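Local coordinates for nitronate monooxygenase family protein (Pseudomonas aeruginosa, PDB 4QIT), which uses FMN and molecular oxygen to oxidise alkyl nitronates, with the toxin propionate 3-nitronate as its best substrate, at residues P218-D227 / A239-A247. The protein carries 1 engineered substitution. Sequence-based numbering, arbitrary orientation.
Sequences PVVAAGGIMD and ASAVQMGTA. With FMN (flavin mononucleotide), chain C.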
ATOM      1  N   PRO A 218      12.042  13.328  13.011  1.00 16.00           N
ATOM      2  CA  PRO A 218      11.687  13.786  11.667  1.00 14.21           C
ATOM      3  C   PRO A 218      11.437  12.571  10.780  1.00 14.05           C
ATOM      4  O   PRO A 218      12.175  11.586  10.856  1.00 13.43           O
ATOM      5  CB  PRO A 218      12.947  14.520  11.201  1.00 14.84           C
ATOM      6  CG  PRO A 218      13.635  14.930  12.472  1.00 18.00           C
ATOM      7  CD  PRO A 218      13.358  13.832  13.442  1.00 15.98           C
ATOM      8  N   VAL A 219      10.395  12.646   9.961  1.00 11.80           N
ATOM      9  CA  VAL A 219       9.984  11.538   9.111  1.00 10.90           C
ATOM     10  C   VAL A 219      10.291  11.860   7.657  1.00 10.07           C
ATOM     11  O   VAL A 219       9.831  12.876   7.135  1.00 11.31           O
ATOM     12  CB  VAL A 219       8.476  11.269   9.254  1.00  9.05           C
ATOM     13  CG1 VAL A 219       8.042  10.123   8.325  1.00 12.55           C
ATOM     14  CG2 VAL A 219       8.131  10.930  10.691  1.00 12.63           C
ATOM     15  N   VAL A 220      11.068  10.996   7.010  1.00 10.54           N
ATOM     16  CA  VAL A 220      11.350  11.131   5.582  1.00  9.28           C
ATOM     17  C   VAL A 220      10.432  10.162   4.852  1.00  9.05           C
ATOM     18  O   VAL A 220      10.542   8.950   5.056  1.00 10.27           O
ATOM     19  CB  VAL A 220      12.824  10.787   5.251  1.00  8.36           C
ATOM     20  CG1 VAL A 220      13.101  10.969   3.769  1.00 10.98           C
ATOM     21  CG2 VAL A 220      13.779  11.659   6.073  1.00 10.52           C
ATOM     22  N   ALA A 221       9.518  10.685   4.032  1.00  8.71           N
ATOM     23  CA  ALA A 221       8.541   9.839   3.315  1.00  8.40           C
ATOM     24  C   ALA A 221       9.195   9.151   2.116  1.00  9.34           C
ATOM     25  O   ALA A 221       9.808   9.815   1.284  1.00  9.21           O
ATOM     26  CB  ALA A 221       7.373  10.679   2.832  1.00  9.26           C
ATOM     27  N   ALA A 222       9.037   7.828   2.008  1.00  8.16           N
ATOM     28  CA  ALA A 222       9.627   7.073   0.904  1.00 10.04           C
ATOM     29  C   ALA A 222       8.617   6.089   0.349  1.00  9.70           C
ATOM     30  O   ALA A 222       8.092   5.238   1.075  1.00 11.38           O
ATOM     31  CB  ALA A 222      10.879   6.336   1.355  1.00  9.70           C
ATOM     32  N   GLY A 223       8.350   6.184  -0.948  1.00  8.20           N
ATOM     33  CA  GLY A 223       7.498   5.203  -1.605  1.00  9.82           C
ATOM     34  C   GLY A 223       6.388   5.826  -2.423  1.00  8.50           C
ATOM     35  O   GLY A 223       5.396   6.327  -1.898  1.00  8.66           O
ATOM     36  N   GLY A 224       6.572   5.790  -3.741  1.00  8.06           N
ATOM     37  CA  GLY A 224       5.549   6.232  -4.667  1.00  8.63           C
ATOM     38  C   GLY A 224       5.555   7.705  -5.020  1.00 10.07           C
ATOM     39  O   GLY A 224       4.701   8.164  -5.778  1.00 10.80           O
ATOM     40  N   ILE A 225       6.522   8.445  -4.494  1.00  8.82           N
ATOM     41  CA  ILE A 225       6.592   9.887  -4.726  1.00  8.51           C
ATOM     42  C   ILE A 225       7.413  10.177  -5.992  1.00  8.63           C
ATOM     43  O   ILE A 225       8.576   9.789  -6.083  1.00  9.41           O
ATOM     44  CB  ILE A 225       7.182  10.577  -3.492  1.00  9.60           C
ATOM     45  CG1 ILE A 225       6.236  10.353  -2.301  1.00  9.51           C
ATOM     46  CG2 ILE A 225       7.385  12.073  -3.758  1.00  9.43           C
ATOM     47  CD1 ILE A 225       6.844  10.700  -0.947  1.00 10.92           C
ATOM     48  N   MET A 226       6.795  10.843  -6.967  1.00  8.98           N
ATOM     49  CA  MET A 226       7.369  10.977  -8.314  1.00  8.34           C
ATOM     50  C   MET A 226       7.388  12.423  -8.818  1.00 10.96           C
ATOM     51  O   MET A 226       7.951  12.713  -9.876  1.00 11.21           O
ATOM     52  CB  MET A 226       6.565  10.130  -9.308  1.00  9.17           C
ATOM     53  CG  MET A 226       6.538   8.630  -8.967  1.00  9.44           C
ATOM     54  SD  MET A 226       8.173   7.880  -9.055  1.00 10.15           S
ATOM     55  CE  MET A 226       8.420   7.945 -10.825  1.00 12.82           C
ATOM     56  N   ASP A 227       6.746  13.319  -8.081  1.00  8.63           N
ATOM     57  CA  ASP A 227       6.617  14.700  -8.534  1.00 11.36           C
ATOM     58  C   ASP A 227       6.365  15.638  -7.350  1.00 10.04           C
ATOM     59  O   ASP A 227       6.236  15.182  -6.211  1.00  9.42           O
ATOM     60  CB  ASP A 227       5.550  14.831  -9.636  1.00 11.32           C
ATOM     61  CG  ASP A 227       4.169  14.364  -9.197  1.00 14.48           C
ATOM     62  OD1 ASP A 227       3.904  14.243  -7.986  1.00 11.41           O
ATOM     63  OD2 ASP A 227       3.320  14.121 -10.083  1.00 17.12           O
ATOM     64  N   ALA A 239       5.481  14.821   7.033  1.00 10.62           N
ATOM     65  CA  ALA A 239       6.872  14.473   6.759  1.00 10.85           C
ATOM     66  C   ALA A 239       7.750  15.718   6.803  1.00 10.10           C
ATOM     67  O   ALA A 239       7.279  16.828   6.557  1.00 11.63           O
ATOM     68  CB  ALA A 239       7.001  13.797   5.392  1.00 10.73           C
ATOM     69  N   SER A 240       9.028  15.512   7.096  1.00 10.17           N
ATOM     70  CA  SER A 240      10.011  16.591   7.068  1.00 12.01           C
ATOM     71  C   SER A 240      10.812  16.614   5.776  1.00 12.39           C
ATOM     72  O   SER A 240      11.519  17.588   5.505  1.00 13.11           O
ATOM     73  CB  SER A 240      10.976  16.460   8.244  1.00 13.96           C
ATOM     74  OG  SER A 240      10.279  16.556   9.474  1.00 15.27           O
ATOM     75  N   ALA A 241      10.719  15.538   4.991  1.00  9.49           N
ATOM     76  CA  ALA A 241      11.446  15.413   3.731  1.00  9.86           C
ATOM     77  C   ALA A 241      10.902  14.218   2.960  1.00  9.64           C
ATOM     78  O   ALA A 241      10.043  13.491   3.462  1.00 10.49           O
ATOM     79  CB  ALA A 241      12.948  15.254   3.982  1.00 10.31           C
ATOM     80  N   VAL A 242      11.396  14.021   1.743  1.00  8.86           N
ATOM     81  CA  VAL A 242      11.061  12.836   0.959  1.00  9.48           C
ATOM     82  C   VAL A 242      12.322  12.133   0.474  1.00 10.47           C
ATOM     83  O   VAL A 242      13.395  12.749   0.348  1.00 10.23           O
ATOM     84  CB  VAL A 242      10.160  13.176  -0.260  1.00  8.22           C
ATOM     85  CG1 VAL A 242       8.873  13.836   0.213  1.00  9.45           C
ATOM     86  CG2 VAL A 242      10.897  14.067  -1.277  1.00  9.65           C
ATOM     87  N   GLN A 243      12.192  10.835   0.225  1.00  9.36           N
ATOM     88  CA  GLN A 243      13.257  10.049  -0.373  1.00  9.35           C
ATOM     89  C   GLN A 243      12.662   9.366  -1.593  1.00  8.02           C
ATOM     90  O   GLN A 243      11.604   8.719  -1.497  1.00  9.69           O
ATOM     91  CB  GLN A 243      13.795   9.014   0.618  1.00 10.18           C
ATOM     92  CG  GLN A 243      14.837   8.090   0.015  1.00 10.38           C
ATOM     93  CD  GLN A 243      15.688   7.429   1.077  1.00 13.65           C
ATOM     94  OE1 GLN A 243      16.253   8.103   1.939  1.00 13.60           O
ATOM     95  NE2 GLN A 243      15.770   6.105   1.033  1.00 13.58           N
ATOM     96  N   MET A 244      13.333   9.535  -2.735  1.00  8.33           N
ATOM     97  CA  MET A 244      12.802   9.144  -4.038  1.00  7.24           C
ATOM     98  C   MET A 244      13.827   8.319  -4.795  1.00  8.11           C
ATOM     99  O   MET A 244      14.938   8.788  -5.039  1.00  9.82           O
ATOM    100  CB  MET A 244      12.441  10.403  -4.846  1.00  7.89           C
ATOM    101  CG  MET A 244      11.299  11.205  -4.230  1.00  9.60           C
ATOM    102  SD  MET A 244      11.074  12.840  -4.955  1.00 10.29           S
ATOM    103  CE  MET A 244      10.532  12.386  -6.593  1.00 10.86           C
ATOM    104  N   GLY A 245      13.460   7.088  -5.149  1.00  7.93           N
ATOM    105  CA  GLY A 245      14.350   6.208  -5.882  1.00  9.24           C
ATOM    106  C   GLY A 245      13.962   6.094  -7.349  1.00  8.98           C
ATOM    107  O   GLY A 245      14.715   6.499  -8.242  1.00  9.15           O
ATOM    108  N   THR A 246      12.777   5.541  -7.593  1.00  7.73           N
ATOM    109  CA  THR A 246      12.323   5.272  -8.958  1.00  8.12           C
ATOM    110  C   THR A 246      12.418   6.509  -9.855  1.00  9.20           C
ATOM    111  O   THR A 246      12.817   6.412 -11.018  1.00  9.88           O
ATOM    112  CB  THR A 246      10.883   4.737  -8.939  1.00  7.73           C
ATOM    113  OG1 THR A 246      10.853   3.542  -8.151  1.00  9.84           O
ATOM    114  CG2 THR A 246      10.396   4.408 -10.344  1.00  9.92           C
ATOM    115  N   ALA A 247      12.106   7.676  -9.297  1.00  8.05           N
ATOM    116  CA  ALA A 247      12.163   8.927 -10.072  1.00  8.39           C
ATOM    117  C   ALA A 247      13.548   9.227 -10.656  1.00 10.48           C
ATOM    118  O   ALA A 247      13.644   9.917 -11.685  1.00 10.95           O
ATOM    119  CB  ALA A 247      11.690  10.090  -9.236  1.00  8.95           C
TER
HETATM  120  N1  FMN C 401      17.149   1.229  -0.212  1.00 26.23           N
HETATM  121  C2  FMN C 401      18.295   0.954   0.521  1.00 22.75           C
HETATM  122  O2  FMN C 401      18.292   1.158   1.729  1.00 31.43           O
HETATM  123  N3  FMN C 401      19.441   0.486  -0.082  1.00 21.59           N
HETATM  124  C4  FMN C 401      19.429   0.259  -1.442  1.00 21.28           C
HETATM  125  O4  FMN C 401      20.422  -0.170  -2.023  1.00 20.96           O
HETATM  126  C4A FMN C 401      18.285   0.521  -2.174  1.00 27.42           C
HETATM  127  N5  FMN C 401      18.308   0.281  -3.523  1.00 27.68           N
HETATM  128  C5A FMN C 401      17.204   0.545  -4.296  1.00 23.83           C
HETATM  129  C6  FMN C 401      17.280   0.300  -5.660  1.00 22.71           C
HETATM  130  C7  FMN C 401      16.202   0.561  -6.481  1.00 21.93           C
HETATM  131  C7M FMN C 401      16.371   0.290  -7.949  1.00 23.97           C
HETATM  132  C8  FMN C 401      15.018   1.051  -5.930  1.00 21.00           C
HETATM  133  C8M FMN C 401      13.831   1.321  -6.810  1.00 22.62           C
HETATM  134  C9  FMN C 401      14.944   1.292  -4.553  1.00 23.22           C
HETATM  135  C9A FMN C 401      16.043   1.044  -3.722  1.00 24.50           C
HETATM  136  N10 FMN C 401      16.005   1.280  -2.346  1.00 25.57           N
HETATM  137  C10 FMN C 401      17.131   1.009  -1.573  1.00 24.26           C
HETATM  138  C1' FMN C 401      14.744   1.791  -1.696  1.00 23.08           C
HETATM  139  C2' FMN C 401      14.709   3.304  -1.559  1.00 23.73           C
HETATM  140  O2' FMN C 401      15.553   3.696  -0.507  1.00 23.23           O
HETATM  141  C3' FMN C 401      13.304   3.792  -1.235  1.00 20.65           C
HETATM  142  O3' FMN C 401      12.702   3.032  -0.209  1.00 19.08           O
HETATM  143  C4' FMN C 401      12.464   3.633  -2.482  1.00 18.01           C
HETATM  144  O4' FMN C 401      13.254   3.908  -3.624  1.00 20.42           O
HETATM  145  C5' FMN C 401      11.322   4.634  -2.428  1.00 17.85           C
HETATM  146  O5' FMN C 401      10.402   4.169  -3.368  1.00 10.56           O
HETATM  147  P   FMN C 401      10.235   4.866  -4.788  1.00  7.93           P
HETATM  148  O1P FMN C 401      10.736   6.285  -4.714  1.00 10.49           O
HETATM  149  O2P FMN C 401       8.785   4.761  -5.148  1.00  8.78           O
HETATM  150  O3P FMN C 401      11.098   4.072  -5.711  1.00 10.36           O
HETATM  151  O   HOH W   1       8.410  14.838  10.215  1.00 12.40           O
HETATM  152  O   HOH W   2       9.348   7.914  -3.016  1.00  9.22           O
HETATM  153  O   HOH W   3      10.731   8.051  -6.769  1.00  9.98           O
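Ala-221 ties the two parallel strands together with both ends of its backbone: its N donates to Ala-241 O and its O accepts from Gln-243 N at 2.8 Å. Two residues before it, Val-219 O accepts from Ser-240 N. On the face carrying Val-220, Ala-222 and Gln-243, packing is close. With CG1 anti to the backbone N (chi1 -179°), Val-220 lays that methyl against the Val-242 to Gln-243 peptide and 3.8 Å from Gln-243 CB. The NE2 of Gln-243 reaches FMN O2' at 2.9 Å through a bent bond. On the other face Ile-225 CD1 meets Val-242 CG1 at 3.9 Å, and Ile-231 and Ala-234 of helix 228-236 also pack on Val-242. Met-244 crosses Ile-225 at about a right angle, its chain bending at chi3 (67°) to set CE 3.3 Å from Ile-225 O.

Past Ala-222 the backbones part, and two waters bridge them instead. Water 2 accepts from Gly-223 N and Ile-225 N while donating to Gln-243 O and FMN O1P; water 3 links Ile-225 O, Ala-247 N and that same phosphate oxygen. Met-226 CE lies 3.9 Å from Ala-247 CA. At the other end Pro-218, partly exposed, marks the looser side: its CB merely touches Ser-240 OG, which shares water 1 with Val-219 N.

Gly-224 N, Gly-245 N and Thr-246 N each bind a different phosphate oxygen, and Thr-246 OG1 adds a 2.5 Å bond to O3P. Neighbouring strands 219-222 and 241-244, joined through helix 228-236, thus form a right-handed beta-alpha-beta unit, and the loops after the C-terminal ends of these two strands supply several of the groups that grip the phosphate in an FMN-dependent TIM barrel.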